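Local coordinates for hypothetical protein PA2201 (Pseudomonas aeruginosa, PDB 2FEF) that is of unknown function but probably acts as an immunity protein against a PoNe-type DNase toxin, at residues I103-W111 with Q145-G156; A161-V169 with Y183-L191. All coordinates share one frame; numbering follows the deposited sequence. Where two conformers were deposited one is given.

Interaction 1 of 2, residues I103-W111 with Q145-G156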
loop_
_atom_site.group_PDB
_atom_site.type_symbol
_atom_site.label_atom_id
_atom_site.label_comp_id
_atom_site.label_asym_id
_atom_site.label_seq_id
_atom_site.Cartn_x
_atom_site.Cartn_y
_atom_site.Cartn_z
ATOM N N ILE B 103 -21.949 0.664 1.888
ATOM C CA ILE B 103 -20.627 0.605 2.496
ATOM C C ILE B 103 -20.702 0.105 3.918
ATOM O O ILE B 103 -19.950 -0.781 4.298
ATOM C CB ILE B 103 -19.882 1.968 2.424
ATOM C CG1 ILE B 103 -19.801 2.420 0.956
ATOM C CG2 ILE B 103 -18.453 1.885 3.074
ATOM C CD1 ILE B 103 -19.484 3.938 0.767
ATOM N N TYR B 104 -21.625 0.665 4.690
ATOM C CA TYR B 104 -21.799 0.324 6.095
ATOM C C TYR B 104 -22.009 -1.186 6.325
ATOM O O TYR B 104 -21.454 -1.763 7.267
ATOM C CB TYR B 104 -22.983 1.110 6.706
ATOM C CG TYR B 104 -23.184 0.704 8.160
ATOM C CD1 TYR B 104 -22.357 1.222 9.188
ATOM C CD2 TYR B 104 -24.128 -0.262 8.497
ATOM C CE1 TYR B 104 -22.502 0.778 10.515
ATOM C CE2 TYR B 104 -24.281 -0.708 9.821
ATOM C CZ TYR B 104 -23.494 -0.173 10.813
ATOM O OH TYR B 104 -23.696 -0.632 12.089
ATOM N N LEU B 105 -22.759 -1.835 5.448
ATOM C CA LEU B 105 -22.998 -3.278 5.640
ATOM C C LEU B 105 -21.687 -4.044 5.631
ATOM O O LEU B 105 -21.523 -4.987 6.414
ATOM C CB LEU B 105 -23.944 -3.848 4.586
ATOM C CG LEU B 105 -25.399 -3.371 4.648
ATOM C CD1 LEU B 105 -26.198 -4.184 3.654
ATOM C CD2 LEU B 105 -26.013 -3.471 6.060
ATOM N N GLU B 106 -20.752 -3.621 4.771
ATOM C CA GLU B 106 -19.447 -4.307 4.684
ATOM C C GLU B 106 -18.479 -3.875 5.752
ATOM O O GLU B 106 -17.640 -4.677 6.210
ATOM C CB GLU B 106 -18.815 -4.119 3.305
ATOM C CG GLU B 106 -19.632 -4.770 2.182
ATOM C CD GLU B 106 -19.808 -6.247 2.437
ATOM O OE1 GLU B 106 -18.849 -6.883 2.937
ATOM O OE2 GLU B 106 -20.888 -6.779 2.140
ATOM N N THR B 107 -18.574 -2.613 6.145
ATOM C CA THR B 107 -17.768 -2.115 7.264
ATOM C C THR B 107 -18.127 -2.922 8.528
ATOM O O THR B 107 -17.243 -3.480 9.206
ATOM C CB THR B 107 -18.036 -0.648 7.525
ATOM O OG1 THR B 107 -17.888 0.093 6.299
ATOM C CG2 THR B 107 -17.107 -0.108 8.628
ATOM N N ALA B 108 -19.420 -3.003 8.824
ATOM C CA ALA B 108 -19.896 -3.816 9.943
ATOM C C ALA B 108 -19.488 -5.293 9.808
ATOM O O ALA B 108 -19.036 -5.903 10.793
ATOM C CB ALA B 108 -21.417 -3.676 10.082
ATOM N N ALA B 109 -19.618 -5.863 8.603
ATOM C CA ALA B 109 -19.248 -7.277 8.380
ATOM C C ALA B 109 -17.763 -7.475 8.606
ATOM O O ALA B 109 -17.365 -8.446 9.193
ATOM C CB ALA B 109 -19.594 -7.703 6.978
ATOM N N LEU B 110 -16.929 -6.557 8.122
ATOM C CA LEU B 110 -15.496 -6.742 8.295
ATOM C C LEU B 110 -15.099 -6.663 9.764
ATOM O O LEU B 110 -14.242 -7.440 10.192
ATOM C CB LEU B 110 -14.680 -5.768 7.434
ATOM C CG LEU B 110 -14.676 -6.082 5.932
ATOM C CD1 LEU B 110 -14.181 -4.803 5.217
ATOM C CD2 LEU B 110 -13.832 -7.366 5.600
ATOM N N TRP B 111 -15.690 -5.725 10.524
ATOM C CA TRP B 111 -15.429 -5.675 11.971
ATOM C C TRP B 111 -15.829 -6.976 12.714
ATOM O O TRP B 111 -15.070 -7.487 13.550
ATOM C CB TRP B 111 -16.112 -4.455 12.599
ATOM C CG TRP B 111 -15.320 -3.177 12.443
ATOM C CD1 TRP B 111 -15.534 -2.176 11.509
ATOM C CD2 TRP B 111 -14.179 -2.780 13.207
ATOM N NE1 TRP B 111 -14.607 -1.173 11.689
ATOM C CE2 TRP B 111 -13.743 -1.533 12.695
ATOM C CE3 TRP B 111 -13.447 -3.379 14.256
ATOM C CZ2 TRP B 111 -12.639 -0.839 13.239
ATOM C CZ3 TRP B 111 -12.361 -2.693 14.798
ATOM C CH2 TRP B 111 -11.958 -1.437 14.268
ATOM N N GLN B 145 -9.712 3.802 20.507
ATOM C CA GLN B 145 -10.490 3.157 19.452
ATOM C C GLN B 145 -11.947 3.564 19.468
ATOM O O GLN B 145 -12.666 3.271 18.514
ATOM C CB GLN B 145 -10.444 1.631 19.567
ATOM C CG GLN B 145 -9.208 0.973 18.976
ATOM C CD GLN B 145 -9.273 -0.548 19.043
ATOM O OE1 GLN B 145 -9.241 -1.130 20.123
ATOM N NE2 GLN B 145 -9.369 -1.196 17.877
ATOM N N TYR B 146 -12.390 4.185 20.560
ATOM C CA TYR B 146 -13.810 4.544 20.759
ATOM C C TYR B 146 -14.499 5.107 19.500
ATOM O O TYR B 146 -15.623 4.732 19.232
ATOM C CB TYR B 146 -13.957 5.558 21.897
ATOM C CG TYR B 146 -15.379 5.795 22.373
ATOM C CD1 TYR B 146 -15.951 4.973 23.367
ATOM C CD2 TYR B 146 -16.137 6.880 21.893
ATOM C CE1 TYR B 146 -17.245 5.197 23.840
ATOM C CE2 TYR B 146 -17.432 7.099 22.355
ATOM C CZ TYR B 146 -17.975 6.278 23.329
ATOM O OH TYR B 146 -19.253 6.507 23.781
ATOM N N PRO B 147 -13.840 6.007 18.743
ATOM C CA PRO B 147 -14.553 6.530 17.557
ATOM C C PRO B 147 -15.022 5.439 16.573
ATOM O O PRO B 147 -15.996 5.641 15.913
ATOM C CB PRO B 147 -13.516 7.413 16.876
ATOM C CG PRO B 147 -12.605 7.874 18.008
ATOM C CD PRO B 147 -12.499 6.612 18.872
ATOM N N PHE B 148 -14.304 4.317 16.432
ATOM C CA PHE B 148 -14.824 3.254 15.535
ATOM C C PHE B 148 -16.073 2.622 16.100
ATOM O O PHE B 148 -16.958 2.173 15.339
ATOM C CB PHE B 148 -13.768 2.124 15.316
ATOM C CG PHE B 148 -12.548 2.589 14.584
ATOM C CD1 PHE B 148 -12.578 2.781 13.212
ATOM C CD2 PHE B 148 -11.341 2.795 15.276
ATOM C CE1 PHE B 148 -11.422 3.205 12.504
ATOM C CE2 PHE B 148 -10.147 3.207 14.582
ATOM C CZ PHE B 148 -10.205 3.422 13.202
ATOM N N ALA B 149 -16.147 2.519 17.435
ATOM C CA ALA B 149 -17.354 1.928 18.052
ATOM C C ALA B 149 -18.525 2.932 17.908
ATOM O O ALA B 149 -19.666 2.547 17.602
ATOM C CB ALA B 149 -17.113 1.581 19.518
ATOM N N LEU B 150 -18.225 4.211 18.109
ATOM C CA LEU B 150 -19.222 5.287 17.900
ATOM C C LEU B 150 -19.751 5.198 16.466
ATOM O O LEU B 150 -20.966 5.208 16.255
ATOM C CB LEU B 150 -18.594 6.685 18.141
ATOM C CG LEU B 150 -19.498 7.879 17.757
ATOM C CD1 LEU B 150 -20.767 7.832 18.610
ATOM C CD2 LEU B 150 -18.699 9.144 17.991
ATOM N N GLN B 151 -18.841 5.115 15.482
ATOM C CA GLN B 151 -19.262 5.026 14.079
ATOM C C GLN B 151 -20.163 3.791 13.850
ATOM O O GLN B 151 -21.198 3.875 13.190
ATOM C CB GLN B 151 -18.040 4.907 13.128
ATOM C CG GLN B 151 -18.487 5.004 11.641
ATOM C CD GLN B 151 -17.449 4.498 10.675
ATOM O OE1 GLN B 151 -17.233 3.285 10.562
ATOM N NE2 GLN B 151 -16.817 5.421 9.945
ATOM N N LEU B 152 -19.749 2.641 14.377
ATOM C CA LEU B 152 -20.510 1.405 14.131
ATOM C C LEU B 152 -21.939 1.516 14.665
ATOM O O LEU B 152 -22.891 1.099 13.980
ATOM C CB LEU B 152 -19.799 0.196 14.752
ATOM C CG LEU B 152 -18.602 -0.255 13.909
ATOM C CD1 LEU B 152 -17.783 -1.257 14.810
ATOM C CD2 LEU B 152 -19.068 -0.879 12.611
ATOM N N LEU B 153 -22.104 2.060 15.869
ATOM C CA LEU B 153 -23.447 2.127 16.454
ATOM C C LEU B 153 -24.224 3.278 15.843
ATOM O O LEU B 153 -25.349 3.079 15.400
ATOM C CB LEU B 153 -23.419 2.209 17.995
ATOM C CG LEU B 153 -23.309 0.853 18.708
ATOM C CD1 LEU B 153 -22.146 -0.018 18.164
ATOM C CD2 LEU B 153 -23.189 1.007 20.198
ATOM N N ALA B 154 -23.619 4.473 15.792
ATOM C CA ALA B 154 -24.363 5.649 15.279
ATOM C C ALA B 154 -24.718 5.507 13.799
ATOM O O ALA B 154 -25.842 5.885 13.380
ATOM C CB ALA B 154 -23.561 6.946 15.529
HETATM N N MSE B 155 -23.805 4.915 13.010
HETATM C CA MSE B 155 -24.075 4.822 11.572
HETATM C C MSE B 155 -25.036 3.689 11.349
HETATM O O MSE B 155 -25.804 3.723 10.420
HETATM C CB MSE B 155 -22.812 4.698 10.695
HETATM C CG MSE B 155 -21.802 5.909 10.734
HETATM SE SE MSE B 155 -22.804 7.637 10.481
HETATM C CE MSE B 155 -23.037 8.241 12.274
ATOM N N GLY B 156 -25.019 2.694 12.228
ATOM C CA GLY B 156 -26.081 1.647 12.219
ATOM C C GLY B 156 -27.487 2.258 12.325
ATOM O O GLY B 156 -28.413 1.863 11.617
#
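The carbonyl oxygen of Leu152 takes two donors. Tyr104 OH bonds to Leu152 O at 2.7 Å, in the carbonyl plane. The C=O...donor angle is 146°. Gly156 N, one helical turn on, is the second donor, at 3.2 Å from Leu152 O. The Tyr104 ring is a knob set among Gln151, Leu152, Met155 and Gly156. Its CG stands anti to the backbone N, which sends the phenol across to the other helix. Met155 C lies over one ring face and Ala108 CB over the opposite one, both offset toward the rim. Gly156 CA comes within 3.3 Å of Tyr104 OH. Tyr104 thus packs as a single knob into a hole on helix 146-158, in a buried helix-helix contact of an all-helical protein. The short axes are 10.8 Å apart and run at 134°. The side chain of Leu152 packs on Trp111. Its CD1 makes a CH-pi contact over the five-membered ring, 4.1 Å from the centroid. Its CD2 meets Trp111 CD1 and Ala108 CA. The far end of the indole leans on Phe148, with Trp111 CZ2 3.6 Å from Phe148 CD1 and the ring planes at 47°. Ser84 OG of helix 66-93 is hydrogen-bonded to Trp111 NE1. Gln151 NE2 bonds to Ser84 O and Ala252 O.

Interaction 2 of 2, residues A161-V169 with Y183-L191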
loop_
_atom_site.group_PDB
_atom_site.type_symbol
_atom_site.label_atom_id
_atom_site.label_comp_id
_atom_site.label_asym_id
_atom_site.label_seq_id
_atom_site.Cartn_x
_atom_site.Cartn_y
_atom_site.Cartn_z
ATOM N N ALA B 161 -29.764 0.233 9.713
ATOM C CA ALA B 161 -29.127 -1.088 9.737
ATOM C C ALA B 161 -28.910 -1.567 11.181
ATOM O O ALA B 161 -27.952 -2.284 11.473
ATOM C CB ALA B 161 -27.803 -1.048 8.969
ATOM N N GLN B 162 -29.814 -1.174 12.081
ATOM C CA GLN B 162 -29.658 -1.471 13.520
ATOM C C GLN B 162 -29.662 -2.955 13.853
ATOM O O GLN B 162 -29.237 -3.347 14.934
ATOM C CB GLN B 162 -30.786 -0.837 14.333
ATOM C CG GLN B 162 -30.796 0.716 14.344
ATOM C CD GLN B 162 -31.754 1.261 15.375
ATOM O OE1 GLN B 162 -31.762 0.805 16.528
ATOM N NE2 GLN B 162 -32.567 2.254 14.973
ATOM N N GLU B 163 -30.210 -3.773 12.960
ATOM C CA GLU B 163 -30.205 -5.212 13.167
ATOM C C GLU B 163 -28.786 -5.819 13.235
ATOM O O GLU B 163 -28.608 -6.959 13.682
ATOM C CB GLU B 163 -31.075 -5.914 12.102
ATOM C CG GLU B 163 -30.318 -6.313 10.799
ATOM C CD GLU B 163 -30.242 -5.186 9.766
ATOM N N LEU B 164 -27.769 -5.060 12.822
ATOM C CA LEU B 164 -26.396 -5.544 12.974
ATOM C C LEU B 164 -25.748 -5.180 14.321
ATOM O O LEU B 164 -24.715 -5.770 14.714
ATOM C CB LEU B 164 -25.534 -5.021 11.839
ATOM C CG LEU B 164 -25.913 -5.350 10.394
ATOM C CD1 LEU B 164 -24.948 -4.564 9.479
ATOM C CD2 LEU B 164 -25.818 -6.867 10.143
ATOM N N ILE B 165 -26.385 -4.255 15.045
ATOM C CA ILE B 165 -25.815 -3.717 16.278
ATOM C C ILE B 165 -25.646 -4.806 17.371
ATOM O O ILE B 165 -24.600 -4.846 18.034
ATOM C CB ILE B 165 -26.642 -2.477 16.788
ATOM C CG1 ILE B 165 -26.373 -1.255 15.877
ATOM C CG2 ILE B 165 -26.330 -2.186 18.266
ATOM C CD1 ILE B 165 -27.340 -0.065 16.140
ATOM N N PRO B 166 -26.663 -5.685 17.572
ATOM C CA PRO B 166 -26.453 -6.695 18.622
ATOM C C PRO B 166 -25.231 -7.567 18.459
ATOM O O PRO B 166 -24.519 -7.711 19.436
ATOM C CB PRO B 166 -27.745 -7.534 18.585
ATOM C CG PRO B 166 -28.790 -6.498 18.147
ATOM C CD PRO B 166 -28.031 -5.781 17.032
ATOM N N ALA B 167 -24.962 -8.134 17.278
ATOM C CA ALA B 167 -23.731 -8.942 17.123
ATOM C C ALA B 167 -22.473 -8.088 17.265
ATOM O O ALA B 167 -21.461 -8.539 17.830
ATOM C CB ALA B 167 -23.700 -9.675 15.794
ATOM N N LEU B 168 -22.517 -6.876 16.723
ATOM C CA LEU B 168 -21.407 -5.930 16.915
ATOM C C LEU B 168 -21.096 -5.707 18.388
ATOM O O LEU B 168 -19.955 -5.839 18.810
ATOM C CB LEU B 168 -21.667 -4.583 16.188
ATOM C CG LEU B 168 -21.700 -4.659 14.655
ATOM C CD1 LEU B 168 -22.233 -3.373 14.073
ATOM C CD2 LEU B 168 -20.321 -4.968 14.062
ATOM N N VAL B 169 -22.095 -5.341 19.173
ATOM C CA VAL B 169 -21.893 -5.166 20.613
ATOM C C VAL B 169 -21.380 -6.457 21.290
ATOM O O VAL B 169 -20.426 -6.412 22.060
ATOM C CB VAL B 169 -23.157 -4.622 21.265
ATOM C CG1 VAL B 169 -23.018 -4.573 22.744
ATOM C CG2 VAL B 169 -23.447 -3.157 20.710
ATOM N N TYR B 183 -27.018 4.052 25.083
ATOM C CA TYR B 183 -28.123 4.808 24.466
ATOM C C TYR B 183 -28.255 4.563 22.969
ATOM O O TYR B 183 -29.365 4.372 22.478
ATOM C CB TYR B 183 -28.010 6.310 24.750
ATOM C CG TYR B 183 -28.669 6.688 26.058
ATOM C CD1 TYR B 183 -28.070 6.382 27.270
ATOM C CD2 TYR B 183 -29.887 7.372 26.074
ATOM C CE1 TYR B 183 -28.669 6.725 28.483
ATOM C CE2 TYR B 183 -30.495 7.727 27.283
ATOM C CZ TYR B 183 -29.872 7.391 28.483
ATOM O OH TYR B 183 -30.452 7.713 29.686
ATOM N N LEU B 184 -27.130 4.572 22.248
ATOM C CA LEU B 184 -27.157 4.331 20.795
ATOM C C LEU B 184 -27.657 2.937 20.434
ATOM O O LEU B 184 -28.358 2.770 19.446
ATOM C CB LEU B 184 -25.793 4.598 20.159
ATOM C CG LEU B 184 -25.341 6.068 20.211
ATOM C CD1 LEU B 184 -23.947 6.232 19.612
ATOM C CD2 LEU B 184 -26.381 6.970 19.494
ATOM N N GLY B 185 -27.279 1.932 21.217
ATOM C CA GLY B 185 -27.711 0.563 20.941
ATOM C C GLY B 185 -28.938 0.064 21.667
ATOM O O GLY B 185 -29.338 -1.095 21.478
ATOM N N ALA B 186 -29.541 0.928 22.482
ATOM C CA ALA B 186 -30.621 0.538 23.393
ATOM C C ALA B 186 -31.789 -0.160 22.697
ATOM O O ALA B 186 -32.202 -1.241 23.122
ATOM C CB ALA B 186 -31.116 1.748 24.192
ATOM N N ALA B 187 -32.298 0.448 21.622
ATOM C CA ALA B 187 -33.449 -0.094 20.879
ATOM C C ALA B 187 -33.076 -1.391 20.210
ATOM O O ALA B 187 -33.866 -2.331 20.200
ATOM C CB ALA B 187 -33.940 0.896 19.823
ATOM N N ALA B 188 -31.873 -1.429 19.632
ATOM C CA ALA B 188 -31.384 -2.609 18.931
ATOM C C ALA B 188 -31.258 -3.843 19.834
ATOM O O ALA B 188 -31.584 -4.960 19.417
ATOM C CB ALA B 188 -30.042 -2.306 18.267
ATOM N N LEU B 189 -30.793 -3.618 21.058
ATOM C CA LEU B 189 -30.484 -4.682 22.011
ATOM C C LEU B 189 -31.617 -4.952 22.994
ATOM O O LEU B 189 -31.611 -5.986 23.680
ATOM C CB LEU B 189 -29.259 -4.277 22.811
ATOM C CG LEU B 189 -27.884 -4.455 22.171
ATOM C CD1 LEU B 189 -26.910 -3.402 22.715
ATOM C CD2 LEU B 189 -27.364 -5.877 22.422
ATOM N N GLY B 190 -32.565 -4.016 23.072
ATOM C CA GLY B 190 -33.643 -4.059 24.072
ATOM C C GLY B 190 -33.137 -3.757 25.474
ATOM O O GLY B 190 -33.555 -4.381 26.458
ATOM N N LEU B 191 -32.232 -2.791 25.573
ATOM C CA LEU B 191 -31.681 -2.382 26.857
ATOM C C LEU B 191 -32.738 -1.690 27.690
ATOM O O LEU B 191 -33.507 -0.875 27.174
ATOM C CB LEU B 191 -30.499 -1.431 26.663
ATOM C CG LEU B 191 -29.231 -2.008 26.056
ATOM C CD1 LEU B 191 -28.196 -0.892 26.013
ATOM C CD2 LEU B 191 -28.706 -3.251 26.828
HETATM O O HOH W 1 -30.443 1.147 18.965
#
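Ile165 directs its CB toward the 183-191 segment and packs on Ala188. Its CB lies 3.7 Å from Ala188 CB. CG2 also touches that methyl and reaches Gly185 CA at 4.1 Å. On the other branch, CG1 lies anti to the carbonyl carbon and the chain runs on extended (chi2 169°), which carries CD1 to the Ala188 methyl. The same methyl is 3.6 Å from Gln162 O. The lack of a side chain at Gly185 is consistent with the close approach of Ile165 CG2. The short helix axes pass 9.5 Å apart at 119°. Pro166 takes the next place along: its CG sits 3.4 Å from Ala188 O, and its CA and CB meet Leu189 CD2. The other methyl, Leu189 CD1, lies against both methyls of Val169. The polar link is a water. It donates to Gln162 OE1 and to Leu184 O, and accepts from Ala188 N at 3.0 Å. Ala188 N lacks the regular helical bond at the kink of helix 179-189, and the water bridges the break. Beyond it, Gly190 leaves the helix with positive phi. The contact packs two consecutive helices, 165-172 and 179-189, of the all-helical fold. Ile165 and Gln162 also touch Val157 of helix 146-158. Leu184 packs on Leu150 and Leu153 of that helix and on Ala262 and Leu266 of helix 258-267.

Overall arrangement
From the N terminus, the chain passes through helix 66-93 into the long helix 97-127. Interaction 1 closes a loop of 33 residues, bringing helix 146-158 back against helix 97-127. The chain then turns through 161-164 into helix 165-172. Interaction 2 closes a shorter loop of 13 residues by folding helix 179-189 onto that segment. The two loops are in series and neither nests in the other. Their centres lie about 12 Å apart, and they touch. Gly156 O and Ala161 N probably share a hydrogen bond. Tyr104 packs on Ala161 and Leu168. Together they tie helices 97-127, 146-158, 165-172 and 179-189 into one packed group.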